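Local coordinates for protein proline dehydrogenase (Bradyrhizobium japonicum USDA 110, PDB 3HAZ) that probably oxidises proline to glutamate in two steps, joining an FAD-dependent proline dehydrogenase and an NAD-dependent aldehyde dehydrogenase in one chain, at residues V782-F787 with V814-A818; L845-I849 with V887-H893. The contacts are given in a common frame with arbitrary orientation. Numbering follows the deposited sequence.

Contact 1. Residues V782-F787 with V814-A818; sequences VVTSAF and VAGAA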
loop_
_atom_site.group_PDB
_atom_site.type_symbol
_atom_site.label_atom_id
_atom_site.label_comp_id
_atom_site.label_asym_id
_atom_site.label_seq_id
_atom_site.Cartn_x
_atom_site.Cartn_y
_atom_site.Cartn_z
ATOM N N VAL A 782 -16.139 -41.426 -21.171
ATOM C CA VAL A 782 -17.243 -42.319 -20.855
ATOM C C VAL A 782 -16.691 -43.630 -20.320
ATOM O O VAL A 782 -17.188 -44.163 -19.325
ATOM C CB VAL A 782 -18.153 -42.597 -22.069
ATOM C CG1 VAL A 782 -18.977 -43.862 -21.832
ATOM C CG2 VAL A 782 -19.071 -41.402 -22.340
ATOM N N VAL A 783 -15.649 -44.139 -20.972
ATOM C CA VAL A 783 -15.036 -45.392 -20.537
ATOM C C VAL A 783 -14.487 -45.257 -19.112
ATOM O O VAL A 783 -14.699 -46.125 -18.271
ATOM C CB VAL A 783 -13.939 -45.864 -21.522
ATOM C CG1 VAL A 783 -13.040 -46.904 -20.872
ATOM C CG2 VAL A 783 -14.580 -46.433 -22.786
ATOM N N THR A 784 -13.803 -44.150 -18.850
ATOM C CA THR A 784 -13.261 -43.866 -17.524
ATOM C C THR A 784 -14.362 -43.718 -16.476
ATOM O O THR A 784 -14.353 -44.391 -15.442
ATOM C CB THR A 784 -12.421 -42.575 -17.534
ATOM O OG1 THR A 784 -11.222 -42.796 -18.283
ATOM C CG2 THR A 784 -12.055 -42.174 -16.119
ATOM N N SER A 785 -15.312 -42.833 -16.755
ATOM C CA SER A 785 -16.390 -42.534 -15.818
ATOM C C SER A 785 -17.268 -43.739 -15.467
ATOM O O SER A 785 -17.758 -43.847 -14.344
ATOM C CB SER A 785 -17.263 -41.394 -16.361
ATOM O OG SER A 785 -16.488 -40.229 -16.591
ATOM N N ALA A 786 -17.481 -44.643 -16.417
ATOM C CA ALA A 786 -18.425 -45.739 -16.186
ATOM C C ALA A 786 -17.780 -47.054 -15.743
ATOM O O ALA A 786 -18.406 -47.862 -15.034
ATOM C CB ALA A 786 -19.281 -45.963 -17.431
ATOM N N PHE A 787 -16.537 -47.276 -16.157
ATOM C CA PHE A 787 -15.917 -48.591 -15.993
ATOM C C PHE A 787 -14.695 -48.602 -15.080
ATOM O O PHE A 787 -14.325 -49.651 -14.558
ATOM C CB PHE A 787 -15.561 -49.198 -17.359
ATOM C CG PHE A 787 -16.714 -49.254 -18.312
ATOM C CD1 PHE A 787 -17.958 -49.699 -17.888
ATOM C CD2 PHE A 787 -16.560 -48.869 -19.640
ATOM C CE1 PHE A 787 -19.031 -49.756 -18.766
ATOM C CE2 PHE A 787 -17.629 -48.925 -20.523
ATOM C CZ PHE A 787 -18.870 -49.374 -20.079
ATOM N N VAL A 814 -17.048 -46.245 -27.767
ATOM C CA VAL A 814 -17.071 -46.635 -26.353
ATOM C C VAL A 814 -16.980 -48.162 -26.210
ATOM O O VAL A 814 -16.204 -48.677 -25.401
ATOM C CB VAL A 814 -18.319 -46.086 -25.637
ATOM C CG1 VAL A 814 -18.476 -46.717 -24.247
ATOM C CG2 VAL A 814 -18.242 -44.549 -25.542
ATOM N N ALA A 815 -17.746 -48.885 -27.024
ATOM C CA ALA A 815 -17.737 -50.343 -26.968
ATOM C C ALA A 815 -16.371 -50.924 -27.334
ATOM O O ALA A 815 -15.871 -51.831 -26.664
ATOM C CB ALA A 815 -18.842 -50.935 -27.875
ATOM N N GLY A 816 -15.774 -50.397 -28.399
ATOM C CA GLY A 816 -14.464 -50.839 -28.841
ATOM C C GLY A 816 -13.397 -50.523 -27.815
ATOM O O GLY A 816 -12.477 -51.306 -27.589
ATOM N N ALA A 817 -13.517 -49.360 -27.194
ATOM C CA ALA A 817 -12.598 -48.977 -26.130
ATOM C C ALA A 817 -12.764 -49.878 -24.906
ATOM O O ALA A 817 -11.779 -50.296 -24.289
ATOM C CB ALA A 817 -12.798 -47.508 -25.758
ATOM N N ALA A 818 -14.011 -50.186 -24.559
ATOM C CA ALA A 818 -14.279 -51.020 -23.397
ATOM C C ALA A 818 -13.705 -52.422 -23.592
ATOM O O ALA A 818 -13.242 -53.055 -22.641
ATOM C CB ALA A 818 -15.778 -51.086 -23.113
#
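Two helices that lie side by side on a sheet must fill the space between them, and here small aliphatic residues and a single aromatic ring do so. The two helical segments cross at -64°, with their axes 10.2 Å apart at closest approach, and the side chains that meet are all apolar. V782 opens the contact, its side chain set between the neighbouring helix and the sheet: its CG1 lies 3.8 Å from CG1 of V814, while the same side chain also touches L797, L800 and L892. V783 comes next and makes the tightest fit. Its CG2 reaches 3.6 Å from CB of A817 and 3.8 Å from the backbone O of V814, so that this methyl rests directly on a turn of the second helix, the one closed by the bond from A818 N to V814 O (2.8 Å). T784, S785 and A786 face other surroundings; the first two bond back to D780 and D781, and S785 OG also meets M946 N. One turn beyond V783, F787 returns to the interface. Its CE2 lies 3.8 Å from CB of A818, and V814 CG1 sits at the ring edge, 4.4 Å from CE2, so V814 touches all three contributors from the first helix. Beside the small A817, V783 comes close to the second backbone, whereas F787 meets that helix through side chains. Such neighbouring helices packed on one face of a largely parallel sheet, with helix 775-787 forming the beta-alpha-beta crossover between strands 765-769 and 797-803, typify the alpha/beta catalytic domain of aldehyde dehydrogenases.

Contact 2. Residues L845-I849 with V887-H893; sequences LDAHI and VFGPILH. With NAD (nicotinamide-adenine-dinucleotide), chain D.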
loop_
_atom_site.group_PDB
_atom_site.type_symbol
_atom_site.label_atom_id
_atom_site.label_comp_id
_atom_site.label_asym_id
_atom_site.label_seq_id
_atom_site.Cartn_x
_atom_site.Cartn_y
_atom_site.Cartn_z
ATOM N N LEU A 845 -25.434 -57.337 -9.636
ATOM C CA LEU A 845 -25.054 -56.835 -10.951
ATOM C C LEU A 845 -25.482 -57.812 -12.050
ATOM O O LEU A 845 -26.047 -57.416 -13.073
ATOM C CB LEU A 845 -23.547 -56.568 -11.002
ATOM C CG LEU A 845 -23.102 -55.416 -10.092
ATOM C CD1 LEU A 845 -21.590 -55.243 -10.096
ATOM C CD2 LEU A 845 -23.796 -54.130 -10.513
ATOM N N ASP A 846 -25.222 -59.094 -11.831
ATOM C CA ASP A 846 -25.562 -60.104 -12.823
ATOM C C ASP A 846 -27.066 -60.159 -13.060
ATOM O O ASP A 846 -27.517 -60.414 -14.177
ATOM C CB ASP A 846 -25.028 -61.476 -12.402
ATOM C CG ASP A 846 -23.535 -61.614 -12.637
ATOM O OD1 ASP A 846 -22.943 -60.700 -13.251
ATOM O OD2 ASP A 846 -22.954 -62.635 -12.213
ATOM N N ALA A 847 -27.839 -59.918 -12.006
ATOM C CA ALA A 847 -29.295 -59.909 -12.121
ATOM C C ALA A 847 -29.768 -58.749 -12.996
ATOM O O ALA A 847 -30.637 -58.926 -13.848
ATOM C CB ALA A 847 -29.943 -59.842 -10.740
ATOM N N HIS A 848 -29.198 -57.565 -12.781
ATOM C CA HIS A 848 -29.522 -56.398 -13.602
ATOM C C HIS A 848 -29.124 -56.604 -15.064
ATOM O O HIS A 848 -29.848 -56.211 -15.985
ATOM C CB HIS A 848 -28.831 -55.142 -13.060
ATOM C CG HIS A 848 -29.102 -53.910 -13.867
ATOM N ND1 HIS A 848 -30.274 -53.194 -13.761
ATOM C CD2 HIS A 848 -28.350 -53.266 -14.792
ATOM C CE1 HIS A 848 -30.238 -52.166 -14.591
ATOM N NE2 HIS A 848 -29.079 -52.183 -15.224
ATOM N N ILE A 849 -27.961 -57.210 -15.268
ATOM C CA ILE A 849 -27.490 -57.512 -16.614
ATOM C C ILE A 849 -28.448 -58.473 -17.324
ATOM O O ILE A 849 -28.822 -58.250 -18.478
ATOM C CB ILE A 849 -26.059 -58.080 -16.589
ATOM C CG1 ILE A 849 -25.057 -56.936 -16.396
ATOM C CG2 ILE A 849 -25.761 -58.854 -17.877
ATOM C CD1 ILE A 849 -23.689 -57.367 -15.912
ATOM N N VAL A 887 -27.097 -48.855 -10.184
ATOM C CA VAL A 887 -26.495 -50.180 -10.269
ATOM C C VAL A 887 -24.987 -50.017 -10.137
ATOM O O VAL A 887 -24.333 -49.447 -11.016
ATOM C CB VAL A 887 -26.853 -50.872 -11.600
ATOM C CG1 VAL A 887 -26.508 -52.359 -11.542
ATOM C CG2 VAL A 887 -28.331 -50.691 -11.892
ATOM N N PHE A 888 -24.441 -50.517 -9.033
ATOM C CA PHE A 888 -23.095 -50.142 -8.602
ATOM C C PHE A 888 -22.007 -51.005 -9.243
ATOM O O PHE A 888 -21.292 -51.731 -8.557
ATOM C CB PHE A 888 -22.998 -50.183 -7.062
ATOM C CG PHE A 888 -22.076 -49.135 -6.482
ATOM C CD1 PHE A 888 -22.404 -47.791 -6.555
ATOM C CD2 PHE A 888 -20.884 -49.498 -5.874
ATOM C CE1 PHE A 888 -21.559 -46.820 -6.037
ATOM C CE2 PHE A 888 -20.030 -48.537 -5.349
ATOM C CZ PHE A 888 -20.367 -47.194 -5.433
ATOM N N GLY A 889 -21.879 -50.912 -10.564
ATOM C CA GLY A 889 -20.907 -51.708 -11.289
ATOM C C GLY A 889 -20.580 -51.139 -12.654
ATOM O O GLY A 889 -21.026 -50.040 -12.998
ATOM N N PRO A 890 -19.801 -51.890 -13.447
ATOM C CA PRO A 890 -19.307 -51.452 -14.763
ATOM C C PRO A 890 -20.396 -51.541 -15.825
ATOM O O PRO A 890 -20.203 -52.226 -16.821
ATOM C CB PRO A 890 -18.224 -52.486 -15.104
ATOM C CG PRO A 890 -18.243 -53.531 -13.998
ATOM C CD PRO A 890 -19.464 -53.294 -13.158
ATOM N N ILE A 891 -21.516 -50.859 -15.626
ATOM C CA ILE A 891 -22.654 -51.030 -16.514
ATOM C C ILE A 891 -23.179 -49.705 -17.046
ATOM O O ILE A 891 -23.841 -48.949 -16.331
ATOM C CB ILE A 891 -23.787 -51.820 -15.823
ATOM C CG1 ILE A 891 -23.243 -53.155 -15.302
ATOM C CG2 ILE A 891 -24.953 -52.039 -16.792
ATOM C CD1 ILE A 891 -24.193 -53.894 -14.385
ATOM N N LEU A 892 -22.876 -49.432 -18.312
ATOM C CA LEU A 892 -23.297 -48.190 -18.948
ATOM C C LEU A 892 -24.648 -48.351 -19.642
ATOM O O LEU A 892 -24.882 -49.332 -20.345
ATOM C CB LEU A 892 -22.247 -47.733 -19.965
ATOM C CG LEU A 892 -22.579 -46.471 -20.751
ATOM C CD1 LEU A 892 -22.535 -45.259 -19.822
ATOM C CD2 LEU A 892 -21.605 -46.302 -21.906
ATOM N N HIS A 893 -25.534 -47.381 -19.434
ATOM C CA HIS A 893 -26.792 -47.328 -20.162
ATOM C C HIS A 893 -26.752 -46.115 -21.083
ATOM O O HIS A 893 -26.259 -45.056 -20.692
ATOM C CB HIS A 893 -27.976 -47.235 -19.197
ATOM C CG HIS A 893 -27.964 -48.281 -18.128
ATOM N ND1 HIS A 893 -27.203 -48.166 -16.985
ATOM C CD2 HIS A 893 -28.608 -49.469 -18.033
ATOM C CE1 HIS A 893 -27.386 -49.233 -16.227
ATOM N NE2 HIS A 893 -28.232 -50.040 -16.840
HETATM P PA NAD D . -24.423 -49.198 2.511
HETATM O O1A NAD D . -25.794 -48.319 2.708
HETATM O O2A NAD D . -24.764 -50.558 2.063
HETATM O O5B NAD D . -23.652 -49.256 3.991
HETATM C C5B NAD D . -22.521 -48.424 4.212
HETATM C C4B NAD D . -22.200 -48.301 5.710
HETATM O O4B NAD D . -23.376 -48.150 6.595
HETATM C C3B NAD D . -21.468 -49.551 6.349
HETATM O O3B NAD D . -20.322 -49.368 7.122
HETATM C C2B NAD D . -22.653 -50.344 6.893
HETATM O O2B NAD D . -22.431 -51.531 7.623
HETATM C C1B NAD D . -23.437 -49.258 7.489
HETATM N N9A NAD D . -24.836 -49.656 7.705
HETATM C C8A NAD D . -25.543 -50.593 7.023
HETATM N N7A NAD D . -26.859 -50.633 7.573
HETATM C C5A NAD D . -26.925 -49.682 8.617
HETATM C C6A NAD D . -27.953 -49.312 9.477
HETATM N N6A NAD D . -29.250 -49.959 9.369
HETATM N N1A NAD D . -27.746 -48.347 10.410
HETATM C C2A NAD D . -26.509 -47.733 10.507
HETATM N N3A NAD D . -25.495 -48.096 9.662
HETATM C C4A NAD D . -25.705 -49.075 8.714
HETATM O O3 NAD D . -23.385 -48.442 1.431
HETATM P PN NAD D . -22.120 -49.305 0.758
HETATM O O1N NAD D . -22.710 -50.728 0.122
HETATM O O2N NAD D . -21.110 -49.586 1.780
HETATM O O5D NAD D . -21.416 -48.417 -0.467
HETATM C C5D NAD D . -22.120 -48.214 -1.684
HETATM C C4D NAD D . -23.021 -46.961 -1.650
HETATM O O4D NAD D . -22.462 -45.756 -0.967
HETATM C C3D NAD D . -23.653 -46.386 -2.990
HETATM O O3D NAD D . -25.052 -46.281 -3.102
HETATM C C2D NAD D . -22.791 -45.118 -3.171
HETATM O O2D NAD D . -23.019 -44.222 -4.241
HETATM C C1D NAD D . -22.700 -44.629 -1.784
HETATM N N1N NAD D . -21.549 -43.720 -1.691
HETATM C C2N NAD D . -21.750 -42.337 -1.861
HETATM C C3N NAD D . -20.608 -41.430 -1.789
HETATM C C7N NAD D . -20.829 -39.917 -1.963
HETATM O O7N NAD D . -19.956 -39.171 -1.698
HETATM N N7N NAD D . -22.140 -39.410 -2.314
HETATM C C4N NAD D . -19.247 -41.968 -1.543
HETATM C C5N NAD D . -19.051 -43.340 -1.371
HETATM C C6N NAD D . -20.206 -44.263 -1.442
#
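V887 starts a turn whose residues serve two different partners. Its CG1 meets CD2 of L845 at 3.4 Å, and its CG2 sits over the face of the H848 ring, 3.6 Å from the centroid, as a CH-pi contact. F888 points away from the helix, centring an inverse gamma turn closed by G889 N to V887 O (2.9 Å), and lays its ring face against C5D of NAD. With E886, which hydrogen-bonds NAD, these residues form the Glu-x-Phe-Gly-Pro sequence familiar from aldehyde dehydrogenases. At G889 the helix presses close: L845 CD2 is 3.7 Å from its N, and a CB there would clash with L845 CD1. P890 centres a second inverse gamma turn, and the chain enters strand 891-897. There I891 CD1 lies 3.7 Å from I849 CG1 and 3.9 Å from L845 CD2. Two residues on, H893 NE2 and H848 NE2 share a hydrogen bond of 2.8 Å, the rings meeting rim to rim while H893 ND1 is bonded to R798 O.

In the fold
A strand inside a sheet can present alternate side chains to opposite faces, and strand 891-897 illustrates this. I891 and H893 point to helix 839-855 in contact 2, whereas L892, between them, packs on V782, F787 and V814 of contact 1; V782 CG1 lies 3.6 Å from L892 CD2. The two helix layers therefore sandwich one sheet, with contact centres about 14 Å apart. Both are buried, but contact 1 is nearer the centre of the chain, its side chains aliphatic and aromatic, and away from annotated sites. Contact 2 joins a helix to a turn and strand, adds a histidine pair to its apolar core, and through F888 borders the NAD pocket.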